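Local structure of regulatory protein RecX (Lactobacillus reuteri, 3D5L) at residues 17-20 with 25-28; 8-13 with 19-24; 168-173 with 183-188; 127-132 with 156-161. The protein probably modulates the activity of RecA, the recombinase of bacterial DNA repair. All blocks are in the same frame, centred on the assembly; numbering follows the deposited sequence.

Contact 1 (17-20 with 25-28). With SO4 (sulfate ion), chain C.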
loop_
_atom_site.group_PDB
_atom_site.type_symbol
_atom_site.label_atom_id
_atom_site.label_comp_id
_atom_site.label_asym_id
_atom_site.label_seq_id
_atom_site.Cartn_x
_atom_site.Cartn_y
_atom_site.Cartn_z
ATOM N N ARG A 17 -15.633 -13.970 15.880
ATOM C CA ARG A 17 -16.339 -13.085 16.800
ATOM C C ARG A 17 -17.135 -13.905 17.803
ATOM O O ARG A 17 -17.547 -15.028 17.499
ATOM C CB ARG A 17 -17.303 -12.192 16.028
ATOM C CG ARG A 17 -16.759 -11.602 14.740
ATOM C CD ARG A 17 -16.197 -10.243 14.968
ATOM N NE ARG A 17 -17.145 -9.368 15.654
ATOM C CZ ARG A 17 -16.778 -8.266 16.294
ATOM N NH1 ARG A 17 -15.493 -7.925 16.317
ATOM N NH2 ARG A 17 -17.675 -7.527 16.932
ATOM N N TYR A 18 -17.373 -13.326 18.984
ATOM C CA TYR A 18 -18.116 -14.003 20.046
ATOM C C TYR A 18 -19.171 -13.126 20.694
ATOM O O TYR A 18 -19.033 -11.904 20.746
ATOM C CB TYR A 18 -17.159 -14.478 21.133
ATOM C CG TYR A 18 -16.111 -15.439 20.632
ATOM C CD1 TYR A 18 -16.327 -16.823 20.670
ATOM C CD2 TYR A 18 -14.916 -14.966 20.078
ATOM C CE1 TYR A 18 -15.376 -17.710 20.172
ATOM C CE2 TYR A 18 -13.964 -15.842 19.576
ATOM C CZ TYR A 18 -14.194 -17.213 19.625
ATOM O OH TYR A 18 -13.228 -18.082 19.151
ATOM N N ASN A 19 -20.225 -13.764 21.188
ATOM C CA ASN A 19 -21.290 -13.060 21.882
ATOM C C ASN A 19 -21.060 -13.280 23.372
ATOM O O ASN A 19 -20.901 -14.419 23.814
ATOM C CB ASN A 19 -22.669 -13.605 21.482
ATOM C CG ASN A 19 -23.001 -13.344 20.027
ATOM O OD1 ASN A 19 -22.746 -12.260 19.508
ATOM N ND2 ASN A 19 -23.591 -14.336 19.362
ATOM N N ILE A 20 -21.031 -12.188 24.135
ATOM C CA ILE A 20 -20.813 -12.260 25.579
ATOM C C ILE A 20 -22.083 -11.961 26.368
ATOM O O ILE A 20 -22.752 -10.952 26.144
ATOM C CB ILE A 20 -19.698 -11.286 26.032
ATOM C CG1 ILE A 20 -18.326 -11.832 25.628
ATOM C CG2 ILE A 20 -19.725 -11.113 27.542
ATOM C CD1 ILE A 20 -18.158 -12.051 24.154
ATOM N N LYS A 25 -27.603 -12.633 30.448
ATOM C CA LYS A 25 -28.143 -11.819 29.351
ATOM C C LYS A 25 -27.083 -11.323 28.361
ATOM O O LYS A 25 -25.977 -10.940 28.756
ATOM C CB LYS A 25 -28.877 -10.599 29.912
ATOM C CG LYS A 25 -29.805 -10.888 31.080
ATOM C CD LYS A 25 -30.341 -9.587 31.666
ATOM C CE LYS A 25 -31.182 -9.822 32.919
ATOM N NZ LYS A 25 -31.634 -8.525 33.510
ATOM N N TYR A 26 -27.436 -11.309 27.078
ATOM C CA TYR A 26 -26.521 -10.842 26.046
ATOM C C TYR A 26 -26.067 -9.422 26.352
ATOM O O TYR A 26 -26.894 -8.546 26.623
ATOM C CB TYR A 26 -27.194 -10.860 24.678
ATOM C CG TYR A 26 -26.309 -10.296 23.585
ATOM C CD1 TYR A 26 -25.226 -11.030 23.082
ATOM C CD2 TYR A 26 -26.521 -9.015 23.090
ATOM C CE1 TYR A 26 -24.379 -10.494 22.120
ATOM C CE2 TYR A 26 -25.680 -8.467 22.126
ATOM C CZ TYR A 26 -24.614 -9.208 21.648
ATOM O OH TYR A 26 -23.780 -8.658 20.704
ATOM N N ALA A 27 -24.757 -9.193 26.297
ATOM C CA ALA A 27 -24.196 -7.872 26.577
ATOM C C ALA A 27 -23.484 -7.229 25.383
ATOM O O ALA A 27 -23.829 -6.118 24.977
ATOM C CB ALA A 27 -23.248 -7.951 27.764
ATOM N N PHE A 28 -22.493 -7.909 24.814
ATOM C CA PHE A 28 -21.774 -7.325 23.682
ATOM C C PHE A 28 -20.908 -8.328 22.937
ATOM O O PHE A 28 -20.635 -9.425 23.435
ATOM C CB PHE A 28 -20.920 -6.139 24.160
ATOM C CG PHE A 28 -19.932 -6.497 25.223
ATOM C CD1 PHE A 28 -18.700 -7.048 24.892
ATOM C CD2 PHE A 28 -20.236 -6.293 26.564
ATOM C CE1 PHE A 28 -17.785 -7.391 25.881
ATOM C CE2 PHE A 28 -19.331 -6.632 27.559
ATOM C CZ PHE A 28 -18.100 -7.183 27.219
HETATM S S SO4 C . -21.005 -7.717 15.619
HETATM O O1 SO4 C . -20.216 -8.866 16.101
HETATM O O2 SO4 C . -22.310 -7.737 16.304
HETATM O O3 SO4 C . -21.204 -7.806 14.164
HETATM O O4 SO4 C . -20.274 -6.465 15.909
HETATM O O HOH W 1 -23.613 -9.736 18.332
#

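Contact 2 (8-13 with 19-24). With SO4 (sulfate ion), chain C.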
loop_
_atom_site.group_PDB
_atom_site.type_symbol
_atom_site.label_atom_id
_atom_site.label_comp_id
_atom_site.label_asym_id
_atom_site.label_seq_id
_atom_site.Cartn_x
_atom_site.Cartn_y
_atom_site.Cartn_z
ATOM N N LYS A 8 -21.833 -16.614 29.945
ATOM C CA LYS A 8 -21.701 -17.443 28.761
ATOM C C LYS A 8 -20.968 -16.712 27.643
ATOM O O LYS A 8 -20.981 -15.489 27.561
ATOM C CB LYS A 8 -23.089 -17.867 28.264
ATOM C CG LYS A 8 -23.062 -18.826 27.092
ATOM C CD LYS A 8 -24.325 -18.709 26.249
ATOM C CE LYS A 8 -25.566 -19.225 26.960
ATOM N NZ LYS A 8 -26.792 -19.111 26.091
ATOM N N ILE A 9 -20.327 -17.487 26.782
ATOM C CA ILE A 9 -19.604 -16.949 25.643
ATOM C C ILE A 9 -19.955 -17.876 24.497
ATOM O O ILE A 9 -19.639 -19.060 24.530
ATOM C CB ILE A 9 -18.091 -16.970 25.881
ATOM C CG1 ILE A 9 -17.749 -16.081 27.081
ATOM C CG2 ILE A 9 -17.364 -16.503 24.634
ATOM C CD1 ILE A 9 -16.276 -16.082 27.455
ATOM N N GLU A 10 -20.640 -17.355 23.493
ATOM C CA GLU A 10 -21.015 -18.205 22.382
ATOM C C GLU A 10 -20.449 -17.684 21.076
ATOM O O GLU A 10 -20.467 -16.480 20.808
ATOM C CB GLU A 10 -22.538 -18.317 22.287
ATOM C CG GLU A 10 -23.228 -17.069 21.776
ATOM C CD GLU A 10 -24.639 -17.353 21.302
ATOM O OE1 GLU A 10 -25.216 -16.503 20.580
ATOM O OE2 GLU A 10 -25.166 -18.432 21.656
ATOM N N ALA A 11 -19.936 -18.594 20.266
ATOM C CA ALA A 11 -19.363 -18.220 18.993
ATOM C C ALA A 11 -20.501 -17.802 18.083
ATOM O O ALA A 11 -21.566 -18.413 18.099
ATOM C CB ALA A 11 -18.609 -19.401 18.386
ATOM N N GLN A 12 -20.289 -16.751 17.304
ATOM C CA GLN A 12 -21.319 -16.312 16.386
ATOM C C GLN A 12 -21.319 -17.351 15.269
ATOM O O GLN A 12 -20.505 -18.273 15.279
ATOM C CB GLN A 12 -20.981 -14.922 15.837
ATOM C CG GLN A 12 -20.705 -13.893 16.917
ATOM C CD GLN A 12 -20.625 -12.476 16.371
ATOM O OE1 GLN A 12 -20.298 -12.267 15.201
ATOM N NE2 GLN A 12 -20.900 -11.495 17.225
ATOM N N LYS A 13 -22.221 -17.205 14.305
ATOM C CA LYS A 13 -22.290 -18.151 13.197
ATOM C C LYS A 13 -20.976 -18.162 12.405
ATOM O O LYS A 13 -20.459 -19.225 12.062
ATOM C CB LYS A 13 -23.468 -17.801 12.282
ATOM C CG LYS A 13 -23.682 -18.780 11.139
ATOM C CD LYS A 13 -24.909 -18.412 10.313
ATOM C CE LYS A 13 -25.188 -19.453 9.238
ATOM N NZ LYS A 13 -25.441 -20.832 9.804
ATOM N N ASN A 19 -20.225 -13.764 21.188
ATOM C CA ASN A 19 -21.290 -13.060 21.882
ATOM C C ASN A 19 -21.060 -13.280 23.372
ATOM O O ASN A 19 -20.901 -14.419 23.814
ATOM C CB ASN A 19 -22.669 -13.605 21.482
ATOM C CG ASN A 19 -23.001 -13.344 20.027
ATOM O OD1 ASN A 19 -22.746 -12.260 19.508
ATOM N ND2 ASN A 19 -23.591 -14.336 19.362
ATOM N N ILE A 20 -21.031 -12.188 24.135
ATOM C CA ILE A 20 -20.813 -12.260 25.579
ATOM C C ILE A 20 -22.083 -11.961 26.368
ATOM O O ILE A 20 -22.752 -10.952 26.144
ATOM C CB ILE A 20 -19.698 -11.286 26.032
ATOM C CG1 ILE A 20 -18.326 -11.832 25.628
ATOM C CG2 ILE A 20 -19.725 -11.113 27.542
ATOM C CD1 ILE A 20 -18.158 -12.051 24.154
ATOM N N TYR A 21 -22.405 -12.858 27.294
ATOM C CA TYR A 21 -23.580 -12.728 28.146
ATOM C C TYR A 21 -23.156 -12.416 29.572
ATOM O O TYR A 21 -22.337 -13.124 30.154
ATOM C CB TYR A 21 -24.385 -14.029 28.146
ATOM C CG TYR A 21 -25.006 -14.376 26.816
ATOM C CD1 TYR A 21 -26.381 -14.271 26.616
ATOM C CD2 TYR A 21 -24.217 -14.799 25.749
ATOM C CE1 TYR A 21 -26.957 -14.582 25.375
ATOM C CE2 TYR A 21 -24.773 -15.108 24.515
ATOM C CZ TYR A 21 -26.139 -14.996 24.334
ATOM O OH TYR A 21 -26.673 -15.284 23.096
ATOM N N LEU A 22 -23.719 -11.355 30.132
ATOM C CA LEU A 22 -23.406 -10.977 31.499
ATOM C C LEU A 22 -24.602 -11.291 32.383
ATOM O O LEU A 22 -25.710 -10.799 32.146
ATOM C CB LEU A 22 -23.063 -9.487 31.580
ATOM C CG LEU A 22 -21.746 -9.110 30.899
ATOM C CD1 LEU A 22 -21.586 -7.598 30.850
ATOM C CD2 LEU A 22 -20.599 -9.751 31.652
ATOM N N ASP A 23 -24.386 -12.143 33.379
ATOM C CA ASP A 23 -25.449 -12.512 34.311
ATOM C C ASP A 23 -26.682 -13.065 33.604
ATOM O O ASP A 23 -27.814 -12.675 33.910
ATOM C CB ASP A 23 -25.829 -11.292 35.154
ATOM C CG ASP A 23 -24.643 -10.719 35.908
ATOM O OD1 ASP A 23 -24.124 -11.403 36.825
ATOM O OD2 ASP A 23 -24.228 -9.583 35.582
ATOM N N GLY A 24 -26.450 -13.969 32.652
ATOM C CA GLY A 24 -27.539 -14.590 31.917
ATOM C C GLY A 24 -28.138 -13.814 30.757
ATOM O O GLY A 24 -29.086 -14.298 30.135
HETATM S S SO4 C . -21.005 -7.717 15.619
HETATM O O1 SO4 C . -20.216 -8.866 16.101
HETATM O O2 SO4 C . -22.310 -7.737 16.304
HETATM O O3 SO4 C . -21.204 -7.806 14.164
HETATM O O4 SO4 C . -20.274 -6.465 15.909
#

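Contact 3 (168-173 with 183-188)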
loop_
_atom_site.group_PDB
_atom_site.type_symbol
_atom_site.label_atom_id
_atom_site.label_comp_id
_atom_site.label_asym_id
_atom_site.label_seq_id
_atom_site.Cartn_x
_atom_site.Cartn_y
_atom_site.Cartn_z
ATOM N N LYS A 168 9.076 6.041 -31.619
ATOM C CA LYS A 168 7.669 6.388 -31.570
ATOM C C LYS A 168 7.534 7.914 -31.595
ATOM O O LYS A 168 6.578 8.442 -32.162
ATOM C CB LYS A 168 7.051 5.787 -30.303
ATOM C CG LYS A 168 5.635 6.218 -29.978
ATOM C CD LYS A 168 5.082 5.348 -28.849
ATOM C CE LYS A 168 3.866 5.964 -28.176
ATOM N NZ LYS A 168 4.216 7.122 -27.299
ATOM N N LEU A 169 8.495 8.617 -30.993
ATOM C CA LEU A 169 8.470 10.079 -30.984
ATOM C C LEU A 169 8.894 10.616 -32.355
ATOM O O LEU A 169 8.373 11.626 -32.817
ATOM C CB LEU A 169 9.398 10.643 -29.891
ATOM C CG LEU A 169 9.039 10.277 -28.444
ATOM C CD1 LEU A 169 10.038 10.907 -27.490
ATOM C CD2 LEU A 169 7.634 10.754 -28.108
ATOM N N PHE A 170 9.833 9.933 -33.003
ATOM C CA PHE A 170 10.308 10.358 -34.314
ATOM C C PHE A 170 9.231 10.188 -35.376
ATOM O O PHE A 170 9.195 10.930 -36.366
ATOM C CB PHE A 170 11.567 9.583 -34.708
ATOM C CG PHE A 170 12.832 10.375 -34.549
ATOM C CD1 PHE A 170 13.086 11.474 -35.364
ATOM C CD2 PHE A 170 13.760 10.044 -33.570
ATOM C CE1 PHE A 170 14.243 12.233 -35.205
ATOM C CE2 PHE A 170 14.930 10.799 -33.400
ATOM C CZ PHE A 170 15.169 11.894 -34.217
ATOM N N ARG A 171 8.354 9.217 -35.150
ATOM C CA ARG A 171 7.251 8.944 -36.055
ATOM C C ARG A 171 6.100 9.901 -35.744
ATOM O O ARG A 171 5.413 10.384 -36.644
ATOM C CB ARG A 171 6.793 7.490 -35.897
ATOM C CG ARG A 171 5.538 7.150 -36.675
ATOM C CD ARG A 171 5.427 5.650 -36.900
ATOM N NE ARG A 171 4.178 5.287 -37.565
ATOM C CZ ARG A 171 2.974 5.389 -37.005
ATOM N NH1 ARG A 171 2.849 5.844 -35.762
ATOM N NH2 ARG A 171 1.894 5.033 -37.689
ATOM N N ARG A 172 5.912 10.187 -34.462
ATOM C CA ARG A 172 4.859 11.087 -34.029
ATOM C C ARG A 172 5.101 12.535 -34.471
ATOM O O ARG A 172 4.149 13.267 -34.709
ATOM C CB ARG A 172 4.716 11.035 -32.506
ATOM C CG ARG A 172 3.667 11.986 -31.951
ATOM C CD ARG A 172 3.661 12.005 -30.429
ATOM N NE ARG A 172 3.298 10.710 -29.859
ATOM C CZ ARG A 172 3.179 10.474 -28.553
ATOM N NH1 ARG A 172 3.392 11.450 -27.676
ATOM N NH2 ARG A 172 2.853 9.258 -28.120
ATOM N N TYR A 173 6.366 12.945 -34.578
ATOM C CA TYR A 173 6.702 14.312 -34.986
ATOM C C TYR A 173 7.417 14.360 -36.328
ATOM O O TYR A 173 8.260 15.238 -36.560
ATOM C CB TYR A 173 7.585 14.979 -33.930
ATOM C CG TYR A 173 6.925 15.093 -32.580
ATOM C CD1 TYR A 173 5.826 15.932 -32.383
ATOM C CD2 TYR A 173 7.387 14.344 -31.497
ATOM C CE1 TYR A 173 5.200 16.021 -31.132
ATOM C CE2 TYR A 173 6.775 14.422 -30.248
ATOM C CZ TYR A 173 5.682 15.263 -30.070
ATOM O OH TYR A 173 5.082 15.348 -28.829
ATOM N N GLN A 183 15.048 17.780 -31.418
ATOM C CA GLN A 183 14.907 18.393 -30.096
ATOM C C GLN A 183 13.669 17.874 -29.370
ATOM O O GLN A 183 13.716 17.582 -28.177
ATOM C CB GLN A 183 14.811 19.919 -30.201
ATOM C CG GLN A 183 15.976 20.597 -30.904
ATOM C CD GLN A 183 15.900 22.115 -30.807
ATOM O OE1 GLN A 183 16.590 22.731 -29.991
ATOM N NE2 GLN A 183 15.043 22.725 -31.628
ATOM N N LYS A 184 12.561 17.776 -30.095
ATOM C CA LYS A 184 11.298 17.294 -29.540
ATOM C C LYS A 184 11.473 15.878 -28.966
ATOM O O LYS A 184 10.854 15.518 -27.963
ATOM C CB LYS A 184 10.230 17.280 -30.641
ATOM C CG LYS A 184 8.811 17.230 -30.131
ATOM C CD LYS A 184 8.463 18.505 -29.390
ATOM C CE LYS A 184 7.086 18.408 -28.738
ATOM N NZ LYS A 184 6.730 19.689 -28.066
ATOM N N VAL A 185 12.309 15.080 -29.621
ATOM C CA VAL A 185 12.572 13.719 -29.174
ATOM C C VAL A 185 13.490 13.736 -27.948
ATOM O O VAL A 185 13.300 12.952 -27.022
ATOM C CB VAL A 185 13.234 12.883 -30.294
ATOM C CG1 VAL A 185 13.616 11.526 -29.761
ATOM C CG2 VAL A 185 12.278 12.740 -31.487
ATOM N N GLN A 186 14.483 14.626 -27.948
ATOM C CA GLN A 186 15.414 14.750 -26.827
ATOM C C GLN A 186 14.627 15.168 -25.599
ATOM O O GLN A 186 14.724 14.556 -24.546
ATOM C CB GLN A 186 16.461 15.835 -27.081
ATOM C CG GLN A 186 17.361 15.651 -28.281
ATOM C CD GLN A 186 18.390 16.769 -28.378
ATOM O OE1 GLN A 186 19.353 16.817 -27.604
ATOM N NE2 GLN A 186 18.179 17.688 -29.318
ATOM N N GLN A 187 13.857 16.239 -25.748
ATOM C CA GLN A 187 13.047 16.751 -24.660
ATOM C C GLN A 187 12.025 15.715 -24.194
ATOM O O GLN A 187 11.789 15.567 -22.992
ATOM C CB GLN A 187 12.353 18.042 -25.101
ATOM C CG GLN A 187 13.301 19.243 -25.159
ATOM C CD GLN A 187 12.702 20.459 -25.869
ATOM O OE1 GLN A 187 11.572 20.867 -25.588
ATOM N NE2 GLN A 187 13.466 21.043 -26.787
ATOM N N GLY A 188 11.427 14.998 -25.140
ATOM C CA GLY A 188 10.448 13.989 -24.783
ATOM C C GLY A 188 11.050 12.919 -23.883
ATOM O O GLY A 188 10.439 12.505 -22.900
#

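Contact 4 (127-132 with 156-161)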
loop_
_atom_site.group_PDB
_atom_site.type_symbol
_atom_site.label_atom_id
_atom_site.label_comp_id
_atom_site.label_asym_id
_atom_site.label_seq_id
_atom_site.Cartn_x
_atom_site.Cartn_y
_atom_site.Cartn_z
ATOM N N LYS A 127 8.373 4.482 -19.533
ATOM C CA LYS A 127 8.729 5.588 -18.657
ATOM C C LYS A 127 10.179 5.411 -18.222
ATOM O O LYS A 127 10.688 4.292 -18.171
ATOM C CB LYS A 127 7.815 5.617 -17.425
ATOM C CG LYS A 127 6.322 5.678 -17.737
ATOM C CD LYS A 127 5.501 5.763 -16.451
ATOM C CE LYS A 127 4.048 5.319 -16.659
ATOM N NZ LYS A 127 3.327 6.104 -17.697
ATOM N N GLY A 128 10.834 6.523 -17.916
ATOM C CA GLY A 128 12.218 6.487 -17.490
ATOM C C GLY A 128 12.360 6.574 -15.980
ATOM O O GLY A 128 11.377 6.773 -15.271
ATOM N N PRO A 129 13.580 6.418 -15.457
ATOM C CA PRO A 129 13.840 6.478 -14.015
ATOM C C PRO A 129 13.316 7.725 -13.320
ATOM O O PRO A 129 12.740 7.637 -12.247
ATOM C CB PRO A 129 15.356 6.381 -13.935
ATOM C CG PRO A 129 15.668 5.463 -15.074
ATOM C CD PRO A 129 14.799 6.033 -16.191
ATOM N N GLY A 130 13.537 8.885 -13.928
ATOM C CA GLY A 130 13.089 10.129 -13.329
ATOM C C GLY A 130 11.610 10.135 -13.008
ATOM O O GLY A 130 11.207 10.593 -11.945
ATOM N N ILE A 131 10.798 9.623 -13.928
ATOM C CA ILE A 131 9.355 9.573 -13.728
ATOM C C ILE A 131 8.952 8.456 -12.762
ATOM O O ILE A 131 8.002 8.619 -11.979
ATOM C CB ILE A 131 8.620 9.416 -15.093
ATOM C CG1 ILE A 131 8.073 10.778 -15.542
ATOM C CG2 ILE A 131 7.481 8.413 -14.994
ATOM C CD1 ILE A 131 9.104 11.898 -15.535
ATOM N N ILE A 132 9.668 7.331 -12.818
ATOM C CA ILE A 132 9.382 6.210 -11.929
ATOM C C ILE A 132 9.631 6.701 -10.509
ATOM O O ILE A 132 8.805 6.505 -9.621
ATOM C CB ILE A 132 10.320 5.005 -12.184
ATOM C CG1 ILE A 132 10.260 4.571 -13.646
ATOM C CG2 ILE A 132 9.905 3.841 -11.300
ATOM C CD1 ILE A 132 9.057 3.732 -13.983
ATOM N N GLU A 156 21.017 -0.758 -20.322
ATOM C CA GLU A 156 20.561 -1.606 -21.420
ATOM C C GLU A 156 19.027 -1.546 -21.467
ATOM O O GLU A 156 18.434 -1.412 -22.539
ATOM C CB GLU A 156 21.025 -3.052 -21.226
ATOM C CG GLU A 156 22.511 -3.194 -20.866
ATOM C CD GLU A 156 22.751 -3.232 -19.357
ATOM O OE1 GLU A 156 22.553 -4.313 -18.752
ATOM O OE2 GLU A 156 23.121 -2.187 -18.773
ATOM N N VAL A 157 18.387 -1.637 -20.300
ATOM C CA VAL A 157 16.932 -1.567 -20.237
ATOM C C VAL A 157 16.506 -0.154 -20.610
ATOM O O VAL A 157 15.556 0.031 -21.358
ATOM C CB VAL A 157 16.409 -1.916 -18.828
ATOM C CG1 VAL A 157 14.950 -1.530 -18.697
ATOM C CG2 VAL A 157 16.553 -3.402 -18.584
ATOM N N GLN A 158 17.225 0.837 -20.091
ATOM C CA GLN A 158 16.933 2.236 -20.386
ATOM C C GLN A 158 17.038 2.523 -21.878
ATOM O O GLN A 158 16.134 3.107 -22.465
ATOM C CB GLN A 158 17.899 3.159 -19.641
ATOM C CG GLN A 158 17.609 3.337 -18.163
ATOM C CD GLN A 158 18.425 4.463 -17.560
ATOM O OE1 GLN A 158 18.296 5.627 -17.962
ATOM N NE2 GLN A 158 19.283 4.126 -16.603
ATOM N N ALA A 159 18.150 2.120 -22.485
ATOM C CA ALA A 159 18.363 2.346 -23.909
ATOM C C ALA A 159 17.339 1.561 -24.709
ATOM O O ALA A 159 16.920 1.973 -25.786
ATOM C CB ALA A 159 19.774 1.919 -24.312
ATOM N N GLU A 160 16.935 0.421 -24.173
ATOM C CA GLU A 160 15.966 -0.418 -24.847
ATOM C C GLU A 160 14.604 0.283 -24.890
ATOM O O GLU A 160 13.974 0.371 -25.953
ATOM C CB GLU A 160 15.867 -1.755 -24.117
ATOM C CG GLU A 160 15.276 -2.868 -24.943
ATOM C CD GLU A 160 13.896 -2.532 -25.435
ATOM O OE1 GLU A 160 13.051 -2.175 -24.586
ATOM O OE2 GLU A 160 13.656 -2.614 -26.662
ATOM N N LEU A 161 14.161 0.783 -23.736
ATOM C CA LEU A 161 12.879 1.479 -23.621
ATOM C C LEU A 161 12.914 2.861 -24.276
ATOM O O LEU A 161 11.889 3.355 -24.746
ATOM C CB LEU A 161 12.482 1.642 -22.148
ATOM C CG LEU A 161 12.261 0.375 -21.317
ATOM C CD1 LEU A 161 11.810 0.768 -19.932
ATOM C CD2 LEU A 161 11.219 -0.517 -21.973
#

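Contact 1 (17-20 with 25-28)
Ile20 faces both Ala27 and Phe28, which marks a classic beta bulge in the antiparallel hairpin of strands 17-22 and 25-31. The evidence lies at one carbonyl: Ile20 O takes a short bond from Ala27 N (2.7 Å), in the carbonyl plane, and a weak one from Phe28 N (3.3 Å), while Ile20 N donates to Phe28 O (2.9 Å). The two strand segments run 131° apart, well short of strictly antiparallel. On the Ile20 face, CG2 of that residue sits over one face of the Phe28 ring, offset toward the rim and 4.3 Å from Phe28 CZ. With its CG anti to the backbone N (chi1 176°), Tyr26 carries its ring back across to Asn19, whose CB comes in plane at the ring edge, 3.6 Å from Tyr26 CE1; the amide is turned 78° from the ring. A water donates to Asn19 OD1 and to the sulfate and accepts from Tyr26 OH; Glu10 and Gln12 hold the same amide. Arg17 NH1 makes a salt bridge with Asp58, and the arginine chain, bent at chi2 and chi3, turns the guanidinium edge to O1 of a sulfate probably from the crystallisation liquor, which accepts hydrogen bonds from Arg17 NE (3.1 Å) and NH2 (3.0 Å).

Contact 2 (8-13 with 19-24)
One face of the Tyr21 ring is covered by Lys8: its CD makes a CH-pi contact 4.3 Å from the ring centroid, and its NZ a cation-pi contact at 4.6 Å from that centroid, 13° off the normal. The lysine chain runs alongside the tyrosine and bends at chi3, which keeps the ammonium above the ring. At the ring edge lies Glu10 CG, and the carboxylate beyond it stands 82° from the ring plane. Glu10 OE1 has two donors: Tyr21 OH, in a weak bond of 3.2 Å, and Asn19 ND2 at 3.0 Å, bound on the anti lone pair of OE1. Glu10 CG lies between the backbone N and the carbonyl carbon (chi1 73°), a rotamer from which the extended chain carries OE1 to both donors. These groups share one face of an antiparallel hairpin, strand 4-11 with strand 17-22, where Lys8-Tyr21 and Glu10-Asn19 are hydrogen-bonded pairs; Asn19 N to Glu10 O measures 2.8 Å. The non-hydrogen-bonded pair between them, Ile9 with Ile20, occupies the other face. Past the strand end, Gln12 NE2 approaches Asn19 OD1 (3.0 Å) from above its carbonyl plane, not on a lone pair, and also donates to sulfate O1 at 2.9 Å. Ile9 CA comes within 3.4 Å of Asn19 O, a CA-H...O contact.

Contact 3 (168-173 with 183-188)
Val185 CG2 sits over the centre of the Phe170 ring, 3.7 Å from the centroid and 12° off the normal, and the two side chains cross at about a right angle. The second CH-pi contact repeats that geometry: Lys184 CG lies 3.5 Å from the centroid of the Tyr173 ring. A bend at chi2 (66°) turns the lysine chain along the ring, bringing Lys184 CE to 3.7 Å from Tyr173 OH. On the opposite face of the tyrosine, Arg172 CG stands 4.2 Å above the plane, which leaves the ring sandwiched between two aliphatic chains. Replacing Tyr173 by an alanine would probably leave the methylenes of Lys184 and Arg172 without the ring that separates them and open a gap at this end of the interface.

Leu169 fills in beside the rings: its CB is 3.9 Å from Val185 CG2, and its CD1 is 4.1 Å from Gly188 CA, where any CB would collide with that methyl. Both helices lie in the third three-helix domain of RecX, a family grouped with helix-turn-helix domains; segments 168-172 and 183-188, of helices 155-172 and 178-191, have axes 9.3 Å apart at closest approach and run at 139°, with no hydrogen bond between them. Farther out, Tyr173 is the first residue to leave the helix, its N still bonded to Leu169 O. Arg181 donates to Phe170 O, Glu182 touches the Phe170 side chain, and Leu189 extends the packing at Leu169.

Contact 4 (127-132 with 156-161)
The backbones come nearest at Lys127 and Leu161, whose CA atoms are 7.7 Å apart, where the start of helix 129-138 meets helix 155-172. The contact joins the second and third three-helix domains of RecX. Gly128 is the N-cap residue and Pro129 the first residue of the helix; the turn is closed by Ile132 N on Gly128 O at 3.0 Å. No hydrogen bond links the segments, and the buried surface is small, 118 Å² in all.

Pro129 and Gln158 carry most of it. The glutamine leaves its helix with CG anti to the carbonyl carbon (chi1 -77°) and stays extended to CD, which places the amide against the proline ring. Gln158 CD is 3.8 Å from Pro129 CG, and Gln158 OE1 lies 3.9 Å from Pro129 CD, so the amide meets the ring by van der Waals contact, with no hydrogen bond to it. Its NE2 has a weak hydrogen bond to Phe153 O, which may bias the rotation of the amide. With an alanine in place of Gln158, Phe153 O would probably lose this weak donor and a gap is likely to open beside the proline ring.

Backbone bonds of Gly128 with Lys192 and Gly130 with Gly193 tie the helix start to a later part of the chain. Leu161 also packs on Leu126 and Phe153, and from there its CD1 reaches to 4.1 Å from Lys127 O.

Contacts 1 and 2 are surface contacts of one antiparallel sheet, sharing Asn19 and Ile20 on strand 17-22, which lies between strands 25-31 and 4-11, and both touching the same sulfate; their centres are 4 Å apart. Contacts 3 and 4 are partly buried and lie on the other side of the chain's centre, using two parts of helix 155-172 with centres 15 Å apart and no direct touch. The centres of contacts 1 and 3 are about 68 Å apart, in keeping with an elongated molecule. Chemistry follows place: backbone ladders, amides and a carboxylate join the strands, whereas no hydrogen bond crosses either helical contact. Contact 3 relies on CH-pi packing within one domain, contact 4 on a small van der Waals touch between two.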